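Local coordinates for teichoic acid biosynthesis protein F (Staphylococcus epidermidis, PDB 3L7I) that belongs to the teichoic acid biosynthesis enzymes and is built, in the part modelled, of two Rossmann-like domains arranged as in the GT-B fold, at residues A[514-519]-A[610-614]; A[528-534]-A[601-606]; A[613-618]-A[629-635]. All coordinates share one frame; numbering follows the deposited sequence.

In the fold
All three contacts surround the 609-614 helix of the second Rossmann-like domain. Contacts 1 and 3 are buried, lie about 8 Å apart between centres and share Phe613 and Leu614, so the end of this helix is held both by helix 513-517 and by the turn after helix 626-630. Contact 2, about 15 Å from contact 1, is only partly buried and reaches the domain surface at the edge strand 600-602. It joins contact 1 through Leu612 and the Glu611-Tyr606 bond, and contact 3 through Ile615. Contact 1 is apolar and contact 2 mostly so, with a histidine-tyrosine ring pair; neither has a hydrogen bond between its segments. Contact 3 adds an arginine and a tyrosine bonded to backbone carbonyls.

Contact 1 of 3, residues A[514-519]-A[610-614]; sequences VLVNRA and SELFL
Leu614 supplies the main bump of this contact, and the hollow it fills lies over the end of helix 513-517. Its CD2 wedges between Leu515 CD2 at 3.6 Å and Ala519 CA at 3.8 Å, while the other branch, CD1, rests on Arg518 CB at 4.0 Å and against the carbonyl oxygen of Val514. The chain leaves the helix here, and the bend brings Ala519 round to close the far wall of the hollow. The answering bump is Leu515. With CG beside its backbone N (chi1 -57°), its side chain leans over helix 609-614, and CD2 drops into the dip between successive turns, 3.4 Å from Ser610 O and 4.0 Å from Phe613 CB. Helix 609-614 is the crossover between strands 600-602 and 618-621 of the Rossmann-like parallel sheet; helix 513-517 comes from the chain that links this sheet to the seven-stranded one of the other domain. Further along, Val514 sets CG2 against Ser610 CB at 3.9 Å, and the Ser610 hydroxyl turns to Arg511 O and Asp608. Tyr524 and Leu525 of helix 522-531 cover another part of Leu614. Only the root of Arg518 takes part: its guanidinium leads away to a salt bridge with Asp521, and the residue also makes a cation-pi contact with Tyr524.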
loop_
_atom_site.group_PDB
_atom_site.type_symbol
_atom_site.label_atom_id
_atom_site.label_comp_id
_atom_site.label_asym_id
_atom_site.label_seq_id
_atom_site.Cartn_x
_atom_site.Cartn_y
_atom_site.Cartn_z
ATOM N N VAL A 514 47.405 13.670 29.237
ATOM C CA VAL A 514 48.621 12.917 29.573
ATOM C C VAL A 514 49.930 13.636 29.190
ATOM O O VAL A 514 50.951 13.439 29.845
ATOM C CB VAL A 514 48.627 11.495 28.926
ATOM C CG1 VAL A 514 48.089 10.442 29.868
ATOM C CG2 VAL A 514 47.857 11.511 27.636
ATOM N N LEU A 515 49.917 14.432 28.118
ATOM C CA LEU A 515 51.130 15.122 27.692
ATOM C C LEU A 515 51.496 16.176 28.734
ATOM O O LEU A 515 52.665 16.502 28.952
ATOM C CB LEU A 515 50.955 15.740 26.308
ATOM C CG LEU A 515 50.557 14.766 25.193
ATOM C CD1 LEU A 515 50.411 15.511 23.896
ATOM C CD2 LEU A 515 51.557 13.628 25.028
ATOM N N VAL A 516 50.479 16.687 29.406
ATOM C CA VAL A 516 50.695 17.690 30.438
ATOM C C VAL A 516 50.966 17.069 31.822
ATOM O O VAL A 516 51.902 17.480 32.523
ATOM C CB VAL A 516 49.508 18.646 30.505
ATOM C CG1 VAL A 516 49.522 19.406 31.811
ATOM C CG2 VAL A 516 49.533 19.595 29.319
ATOM N N ASN A 517 50.163 16.071 32.196
ATOM C CA ASN A 517 50.232 15.464 33.530
ATOM C C ASN A 517 51.233 14.318 33.749
ATOM O O ASN A 517 51.459 13.925 34.895
ATOM C CB ASN A 517 48.866 14.921 33.925
ATOM C CG ASN A 517 47.778 15.925 33.773
ATOM O OD1 ASN A 517 47.961 17.105 34.074
ATOM N ND2 ASN A 517 46.618 15.468 33.302
ATOM N N ARG A 518 51.813 13.769 32.684
ATOM C CA ARG A 518 52.501 12.487 32.785
ATOM C C ARG A 518 53.869 12.434 32.134
ATOM O O ARG A 518 54.522 11.388 32.168
ATOM C CB ARG A 518 51.655 11.397 32.143
ATOM C CG ARG A 518 50.367 11.061 32.866
ATOM C CD ARG A 518 50.590 9.921 33.820
ATOM N NE ARG A 518 49.582 8.881 33.661
ATOM C CZ ARG A 518 49.655 7.687 34.244
ATOM N NH1 ARG A 518 50.696 7.380 35.015
ATOM N NH2 ARG A 518 48.689 6.794 34.046
ATOM N N ALA A 519 54.304 13.531 31.522
ATOM C CA ALA A 519 55.566 13.504 30.787
ATOM C C ALA A 519 56.761 13.137 31.686
ATOM O O ALA A 519 57.827 12.738 31.194
ATOM C CB ALA A 519 55.804 14.809 30.072
ATOM N N SER A 610 49.090 9.401 21.979
ATOM C CA SER A 610 49.654 10.365 22.928
ATOM C C SER A 610 50.777 9.708 23.709
ATOM O O SER A 610 51.767 10.341 24.066
ATOM C CB SER A 610 48.587 10.853 23.895
ATOM O OG SER A 610 47.307 10.596 23.361
ATOM N N GLU A 611 50.600 8.423 23.974
ATOM C CA GLU A 611 51.645 7.635 24.590
ATOM C C GLU A 611 52.865 7.576 23.680
ATOM O O GLU A 611 53.993 7.682 24.151
ATOM C CB GLU A 611 51.139 6.232 24.940
ATOM C CG GLU A 611 50.037 6.249 25.987
ATOM C CD GLU A 611 49.617 4.876 26.430
ATOM O OE1 GLU A 611 49.982 3.896 25.750
ATOM O OE2 GLU A 611 48.915 4.774 27.460
ATOM N N LEU A 612 52.656 7.434 22.378
ATOM C CA LEU A 612 53.798 7.438 21.480
ATOM C C LEU A 612 54.546 8.791 21.545
ATOM O O LEU A 612 55.786 8.833 21.508
ATOM C CB LEU A 612 53.399 7.049 20.058
ATOM C CG LEU A 612 52.982 5.583 19.893
ATOM C CD1 LEU A 612 52.509 5.265 18.466
ATOM C CD2 LEU A 612 54.116 4.673 20.303
ATOM N N PHE A 613 53.817 9.898 21.682
ATOM C CA PHE A 613 54.508 11.183 21.818
ATOM C C PHE A 613 55.342 11.205 23.084
ATOM O O PHE A 613 56.511 11.589 23.055
ATOM C CB PHE A 613 53.544 12.381 21.825
ATOM C CG PHE A 613 52.796 12.568 20.547
ATOM C CD1 PHE A 613 53.404 12.313 19.331
ATOM C CD2 PHE A 613 51.492 13.007 20.561
ATOM C CE1 PHE A 613 52.714 12.473 18.154
ATOM C CE2 PHE A 613 50.804 13.176 19.386
ATOM C CZ PHE A 613 51.414 12.911 18.181
ATOM N N LEU A 614 54.726 10.807 24.197
ATOM C CA LEU A 614 55.367 10.872 25.512
ATOM C C LEU A 614 56.761 10.260 25.494
ATOM O O LEU A 614 57.694 10.806 26.059
ATOM C CB LEU A 614 54.523 10.164 26.565
ATOM C CG LEU A 614 53.414 10.989 27.208
ATOM C CD1 LEU A 614 52.943 10.301 28.470
ATOM C CD2 LEU A 614 53.902 12.394 27.530
#

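Contact 2 of 3, residues A[528-534]-A[601-606]; sequences IRTHLNL and IDVSNY
Leu532 and Ile601 are the closest pair of backbones here, their CA atoms 8.3 Å apart, so side chains fill the gap. Helix 522-531 finishes in a Schellman motif: Asn533 takes a positive phi (59°), Leu534 N bonds back to Arg529 O, and a weak bond joins Asn533 N to Thr530 O. The 601-606 segment leaves its strand through an Asx turn, in which Asp602 OD1 accepts from Ser604 N at 2.9 Å and from Ser604 OG at 2.7 Å; a type I turn from Val603 to Tyr606 overlaps it. Val603 and Tyr606, the two ends of this turn, both point toward the helix end. Leu532 fits between these two, its CD2 3.8 Å from Val603 CG2 and 3.8 Å from Tyr606 CD2, the leucine and tyrosine side chains meeting at about a right angle. Strand 600-602 is the edge strand of the six-stranded parallel sheet in the Rossmann-like domain, next to 577-581, and helix 522-531 precedes the sheet's first strand, 539-543; their ends are thus joined over the flank of the sheet, with Leu612 packed behind Leu532, Val603 and Tyr606. With its ring carbon opposite the backbone N (chi1 -168°), Tyr606 slants past the end of the helix, from Leu532 and His531 to Ile528. Its CE2 meets His531 CD2 at 3.6 Å, rim to rim, the planes at 57° and neither ring over the other's face. At the far end the hydroxyl bonds Glu611 OE1, and the CG2 methyl of Ile528 touches Tyr606 OH. Where the chain runs on past the helix, Leu534 CD2 meets Ile601 CG1 at 3.8 Å, and Val578 of the neighbouring strand touches both residues.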
loop_
_atom_site.group_PDB
_atom_site.type_symbol
_atom_site.label_atom_id
_atom_site.label_comp_id
_atom_site.label_asym_id
_atom_site.label_seq_id
_atom_site.Cartn_x
_atom_site.Cartn_y
_atom_site.Cartn_z
ATOM N N ILE A 528 55.012 1.809 28.554
ATOM C CA ILE A 528 54.901 2.121 27.141
ATOM C C ILE A 528 56.133 1.638 26.403
ATOM O O ILE A 528 56.033 1.049 25.319
ATOM C CB ILE A 528 54.757 3.626 26.950
ATOM C CG1 ILE A 528 53.584 4.140 27.784
ATOM C CG2 ILE A 528 54.602 3.956 25.487
ATOM C CD1 ILE A 528 53.420 5.657 27.763
ATOM N N ARG A 529 57.296 1.867 27.003
ATOM C CA ARG A 529 58.540 1.530 26.337
ATOM C C ARG A 529 58.751 0.030 26.247
ATOM O O ARG A 529 59.087 -0.480 25.183
ATOM C CB ARG A 529 59.738 2.202 27.005
ATOM C CG ARG A 529 59.865 3.671 26.695
ATOM C CD ARG A 529 61.057 4.258 27.394
ATOM N NE ARG A 529 62.297 3.602 26.979
ATOM C CZ ARG A 529 63.083 4.050 25.998
ATOM N NH1 ARG A 529 62.756 5.158 25.322
ATOM N NH2 ARG A 529 64.198 3.396 25.694
ATOM N N THR A 530 58.556 -0.685 27.352
ATOM C CA THR A 530 58.818 -2.124 27.330
ATOM C C THR A 530 57.710 -2.876 26.600
ATOM O O THR A 530 57.933 -3.984 26.101
ATOM C CB THR A 530 59.107 -2.733 28.732
ATOM O OG1 THR A 530 57.952 -2.613 29.558
ATOM C CG2 THR A 530 60.292 -2.031 29.394
ATOM N N HIS A 531 56.530 -2.263 26.517
ATOM C CA HIS A 531 55.452 -2.831 25.728
ATOM C C HIS A 531 55.842 -2.878 24.249
ATOM O O HIS A 531 55.608 -3.882 23.581
ATOM C CB HIS A 531 54.161 -2.047 25.926
ATOM C CG HIS A 531 53.008 -2.576 25.127
ATOM N ND1 HIS A 531 52.396 -3.780 25.409
ATOM C CD2 HIS A 531 52.361 -2.064 24.051
ATOM C CE1 HIS A 531 51.420 -3.987 24.542
ATOM N NE2 HIS A 531 51.377 -2.962 23.709
ATOM N N LEU A 532 56.452 -1.802 23.747
ATOM C CA LEU A 532 56.991 -1.779 22.380
ATOM C C LEU A 532 58.327 -2.536 22.182
ATOM O O LEU A 532 58.852 -2.586 21.064
ATOM C CB LEU A 532 57.138 -0.341 21.887
ATOM C CG LEU A 532 55.844 0.468 21.765
ATOM C CD1 LEU A 532 56.116 1.967 21.771
ATOM C CD2 LEU A 532 55.036 0.069 20.537
ATOM N N ASN A 533 58.861 -3.118 23.259
ATOM C CA ASN A 533 60.127 -3.864 23.230
ATOM C C ASN A 533 61.316 -3.049 22.761
ATOM O O ASN A 533 62.195 -3.537 22.052
ATOM C CB ASN A 533 59.993 -5.133 22.400
ATOM C CG ASN A 533 58.784 -5.953 22.805
ATOM O OD1 ASN A 533 58.777 -6.601 23.864
ATOM N ND2 ASN A 533 57.738 -5.920 21.969
ATOM N N LEU A 534 61.336 -1.798 23.183
ATOM C CA LEU A 534 62.369 -0.870 22.778
ATOM C C LEU A 534 63.657 -1.063 23.586
ATOM O O LEU A 534 63.621 -1.181 24.811
ATOM C CB LEU A 534 61.851 0.559 22.932
ATOM C CG LEU A 534 60.633 0.861 22.061
ATOM C CD1 LEU A 534 60.106 2.264 22.292
ATOM C CD2 LEU A 534 61.024 0.684 20.625
ATOM N N ILE A 601 60.743 0.365 14.176
ATOM C CA ILE A 601 59.619 -0.427 14.663
ATOM C C ILE A 601 58.340 0.109 14.050
ATOM O O ILE A 601 58.117 1.322 14.054
ATOM C CB ILE A 601 59.446 -0.266 16.190
ATOM C CG1 ILE A 601 60.790 0.014 16.887
ATOM C CG2 ILE A 601 58.684 -1.433 16.767
ATOM C CD1 ILE A 601 61.854 -1.026 16.658
ATOM N N ASP A 602 57.483 -0.767 13.545
ATOM C CA ASP A 602 56.221 -0.301 12.986
ATOM C C ASP A 602 55.231 -0.115 14.101
ATOM O O ASP A 602 54.971 -1.038 14.876
ATOM C CB ASP A 602 55.659 -1.276 11.966
ATOM C CG ASP A 602 54.468 -0.711 11.243
ATOM O OD1 ASP A 602 53.870 0.234 11.780
ATOM O OD2 ASP A 602 54.132 -1.192 10.140
ATOM N N VAL A 603 54.672 1.079 14.191
ATOM C CA VAL A 603 53.864 1.410 15.339
ATOM C C VAL A 603 52.500 1.957 14.900
ATOM O O VAL A 603 51.830 2.684 15.640
ATOM C CB VAL A 603 54.636 2.396 16.217
ATOM C CG1 VAL A 603 54.570 3.805 15.647
ATOM C CG2 VAL A 603 54.143 2.357 17.635
ATOM N N SER A 604 52.087 1.557 13.693
ATOM C CA SER A 604 50.925 2.125 13.002
ATOM C C SER A 604 49.614 1.655 13.589
ATOM O O SER A 604 48.594 2.322 13.450
ATOM C CB SER A 604 50.940 1.737 11.527
ATOM O OG SER A 604 52.163 2.087 10.915
ATOM N N ASN A 605 49.639 0.499 14.235
ATOM C CA ASN A 605 48.445 -0.030 14.869
ATOM C C ASN A 605 48.290 0.301 16.346
ATOM O O ASN A 605 47.275 -0.032 16.945
ATOM C CB ASN A 605 48.372 -1.537 14.669
ATOM C CG ASN A 605 48.176 -1.905 13.224
ATOM O OD1 ASN A 605 47.355 -1.292 12.517
ATOM N ND2 ASN A 605 48.935 -2.902 12.759
ATOM N N TYR A 606 49.280 0.956 16.934
ATOM C CA TYR A 606 49.276 1.186 18.375
ATOM C C TYR A 606 48.012 1.946 18.800
ATOM O O TYR A 606 47.663 2.939 18.183
ATOM C CB TYR A 606 50.548 1.935 18.771
ATOM C CG TYR A 606 50.801 1.997 20.253
ATOM C CD1 TYR A 606 50.518 3.148 20.982
ATOM C CD2 TYR A 606 51.324 0.901 20.925
ATOM C CE1 TYR A 606 50.747 3.202 22.348
ATOM C CE2 TYR A 606 51.551 0.938 22.289
ATOM C CZ TYR A 606 51.262 2.089 22.997
ATOM O OH TYR A 606 51.493 2.111 24.354
#

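Contact 3 of 3, residues A[613-618]-A[629-635]; sequences FLISDC and DYGILKR
Arg635 and Tyr630 converge on one backbone oxygen, Ser616 O, which accepts three hydrogen bonds. The arginine grips it side-on, with NH1 at 3.0 Å and NE at 3.3 Å from Ser616 O. NE lies only slightly out of the plane of this carbonyl, whereas NH1 stands well above it. Tyr630 OH, also well out of that plane, gives its proton to Ser616 O over 2.9 Å. NH1 reaches a second carbonyl, Leu614 O, at 2.8 Å; this oxygen sits in the guanidinium plane, but the nitrogen stands 53° out of the carbonyl plane. One charged group thus joins the last turn of helix 609-614 to the loop behind it, and its charge would probably be favoured by the carbonyls at this helix end. Bends at chi2 and chi3 bring the guanidinium round to the two carbonyls, and Leu633 CD1 lies over one face of it, offset toward the rim. Outward from the polar group, a chi1 of -176° extends the Tyr630 side chain away from its own N, carrying the ring past Phe613 toward Ser616. The rings form an offset edge-to-face pair, the Tyr630 edge toward the Phe613 face, with planes at 61° and centroids 5.5 Å apart. Tyr630 CB adds a CH-pi contact, 4.2 Å above the centre of the Phe613 ring. Leu633 splits its methyls, CD1 on Phe613 CB at 3.9 Å and CD2 on Leu614 CD2 at 4.0 Å. Asp629 gives Phe613 only its CB; its carboxylate pairs with Arg511. Strand 618-621, helix 626-630 and strand 637-640 follow in sequence, the two strands adjacent and parallel: the beta-alpha-beta unit of a Rossmann-like sheet.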
loop_
_atom_site.group_PDB
_atom_site.type_symbol
_atom_site.label_atom_id
_atom_site.label_comp_id
_atom_site.label_asym_id
_atom_site.label_seq_id
_atom_site.Cartn_x
_atom_site.Cartn_y
_atom_site.Cartn_z
ATOM N N PHE A 613 53.817 9.898 21.682
ATOM C CA PHE A 613 54.508 11.183 21.818
ATOM C C PHE A 613 55.342 11.205 23.084
ATOM O O PHE A 613 56.511 11.589 23.055
ATOM C CB PHE A 613 53.544 12.381 21.825
ATOM C CG PHE A 613 52.796 12.568 20.547
ATOM C CD1 PHE A 613 53.404 12.313 19.331
ATOM C CD2 PHE A 613 51.492 13.007 20.561
ATOM C CE1 PHE A 613 52.714 12.473 18.154
ATOM C CE2 PHE A 613 50.804 13.176 19.386
ATOM C CZ PHE A 613 51.414 12.911 18.181
ATOM N N LEU A 614 54.726 10.807 24.197
ATOM C CA LEU A 614 55.367 10.872 25.512
ATOM C C LEU A 614 56.761 10.260 25.494
ATOM O O LEU A 614 57.694 10.806 26.059
ATOM C CB LEU A 614 54.523 10.164 26.565
ATOM C CG LEU A 614 53.414 10.989 27.208
ATOM C CD1 LEU A 614 52.943 10.301 28.470
ATOM C CD2 LEU A 614 53.902 12.394 27.530
ATOM N N ILE A 615 56.912 9.125 24.826
ATOM C CA ILE A 615 58.217 8.498 24.783
ATOM C C ILE A 615 59.096 8.957 23.604
ATOM O O ILE A 615 60.147 8.372 23.367
ATOM C CB ILE A 615 58.112 6.952 24.807
ATOM C CG1 ILE A 615 57.534 6.441 23.486
ATOM C CG2 ILE A 615 57.330 6.472 26.035
ATOM C CD1 ILE A 615 57.575 4.922 23.332
ATOM N N SER A 616 58.700 10.007 22.887
ATOM C CA SER A 616 59.468 10.435 21.711
ATOM C C SER A 616 60.353 11.641 21.974
ATOM O O SER A 616 59.863 12.681 22.429
ATOM C CB SER A 616 58.548 10.778 20.547
ATOM O OG SER A 616 57.893 9.638 20.035
ATOM N N ASP A 617 61.641 11.507 21.654
ATOM C CA ASP A 617 62.604 12.591 21.818
ATOM C C ASP A 617 62.473 13.657 20.741
ATOM O O ASP A 617 62.906 14.785 20.936
ATOM C CB ASP A 617 64.024 12.044 21.858
ATOM C CG ASP A 617 64.275 11.185 23.087
ATOM O OD1 ASP A 617 64.405 11.748 24.212
ATOM O OD2 ASP A 617 64.333 9.942 22.929
ATOM N N CYS A 618 61.885 13.297 19.608
ATOM C CA CYS A 618 61.512 14.278 18.601
ATOM C C CYS A 618 60.450 13.689 17.689
ATOM O O CYS A 618 60.219 12.481 17.708
ATOM C CB CYS A 618 62.716 14.736 17.778
ATOM S SG CYS A 618 63.483 13.460 16.731
ATOM N N ASP A 629 49.834 18.797 18.539
ATOM C CA ASP A 629 49.689 18.018 19.757
ATOM C C ASP A 629 51.047 17.874 20.407
ATOM O O ASP A 629 51.249 18.229 21.577
ATOM C CB ASP A 629 49.158 16.622 19.444
ATOM C CG ASP A 629 47.738 16.642 18.917
ATOM O OD1 ASP A 629 47.508 16.046 17.840
ATOM O OD2 ASP A 629 46.855 17.250 19.577
ATOM N N TYR A 630 51.978 17.341 19.627
ATOM C CA TYR A 630 53.316 17.024 20.105
ATOM C C TYR A 630 53.981 18.259 20.700
ATOM O O TYR A 630 54.801 18.156 21.608
ATOM C CB TYR A 630 54.138 16.429 18.967
ATOM C CG TYR A 630 55.488 15.998 19.387
ATOM C CD1 TYR A 630 55.657 14.886 20.189
ATOM C CD2 TYR A 630 56.609 16.707 19.003
ATOM C CE1 TYR A 630 56.937 14.488 20.603
ATOM C CE2 TYR A 630 57.883 16.324 19.405
ATOM C CZ TYR A 630 58.038 15.214 20.197
ATOM O OH TYR A 630 59.287 14.835 20.593
ATOM N N GLY A 631 53.581 19.427 20.200
ATOM C CA GLY A 631 54.113 20.714 20.628
ATOM C C GLY A 631 53.927 21.061 22.098
ATOM O O GLY A 631 54.625 21.912 22.642
ATOM N N ILE A 632 52.986 20.405 22.756
ATOM C CA ILE A 632 52.827 20.633 24.167
ATOM C C ILE A 632 54.109 20.243 24.899
ATOM O O ILE A 632 54.419 20.795 25.963
ATOM C CB ILE A 632 51.668 19.822 24.727
ATOM C CG1 ILE A 632 50.350 20.239 24.054
ATOM C CG2 ILE A 632 51.610 19.980 26.238
ATOM C CD1 ILE A 632 49.203 19.248 24.264
ATOM N N LEU A 633 54.864 19.304 24.330
ATOM C CA LEU A 633 56.060 18.785 24.995
ATOM C C LEU A 633 57.298 19.683 24.846
ATOM O O LEU A 633 58.303 19.469 25.540
ATOM C CB LEU A 633 56.366 17.347 24.544
ATOM C CG LEU A 633 55.300 16.294 24.879
ATOM C CD1 LEU A 633 55.486 14.973 24.060
ATOM C CD2 LEU A 633 55.244 16.028 26.366
ATOM N N LYS A 634 57.208 20.685 23.963
ATOM C CA LYS A 634 58.309 21.627 23.686
ATOM C C LYS A 634 59.580 20.877 23.294
ATOM O O LYS A 634 60.661 21.125 23.819
ATOM C CB LYS A 634 58.583 22.557 24.866
ATOM C CG LYS A 634 57.368 23.287 25.383
ATOM C CD LYS A 634 57.732 24.352 26.410
ATOM C CE LYS A 634 56.595 24.569 27.408
ATOM N NZ LYS A 634 56.867 25.714 28.335
ATOM N N ARG A 635 59.431 19.933 22.378
ATOM C CA ARG A 635 60.550 19.147 21.919
ATOM C C ARG A 635 60.769 19.465 20.446
ATOM O O ARG A 635 59.906 20.056 19.809
ATOM C CB ARG A 635 60.283 17.646 22.161
ATOM C CG ARG A 635 60.888 17.096 23.441
ATOM C CD ARG A 635 59.902 16.711 24.510
ATOM N NE ARG A 635 59.522 15.307 24.391
ATOM C CZ ARG A 635 59.090 14.525 25.389
ATOM N NH1 ARG A 635 58.749 13.271 25.117
ATOM N NH2 ARG A 635 58.982 14.970 26.641
#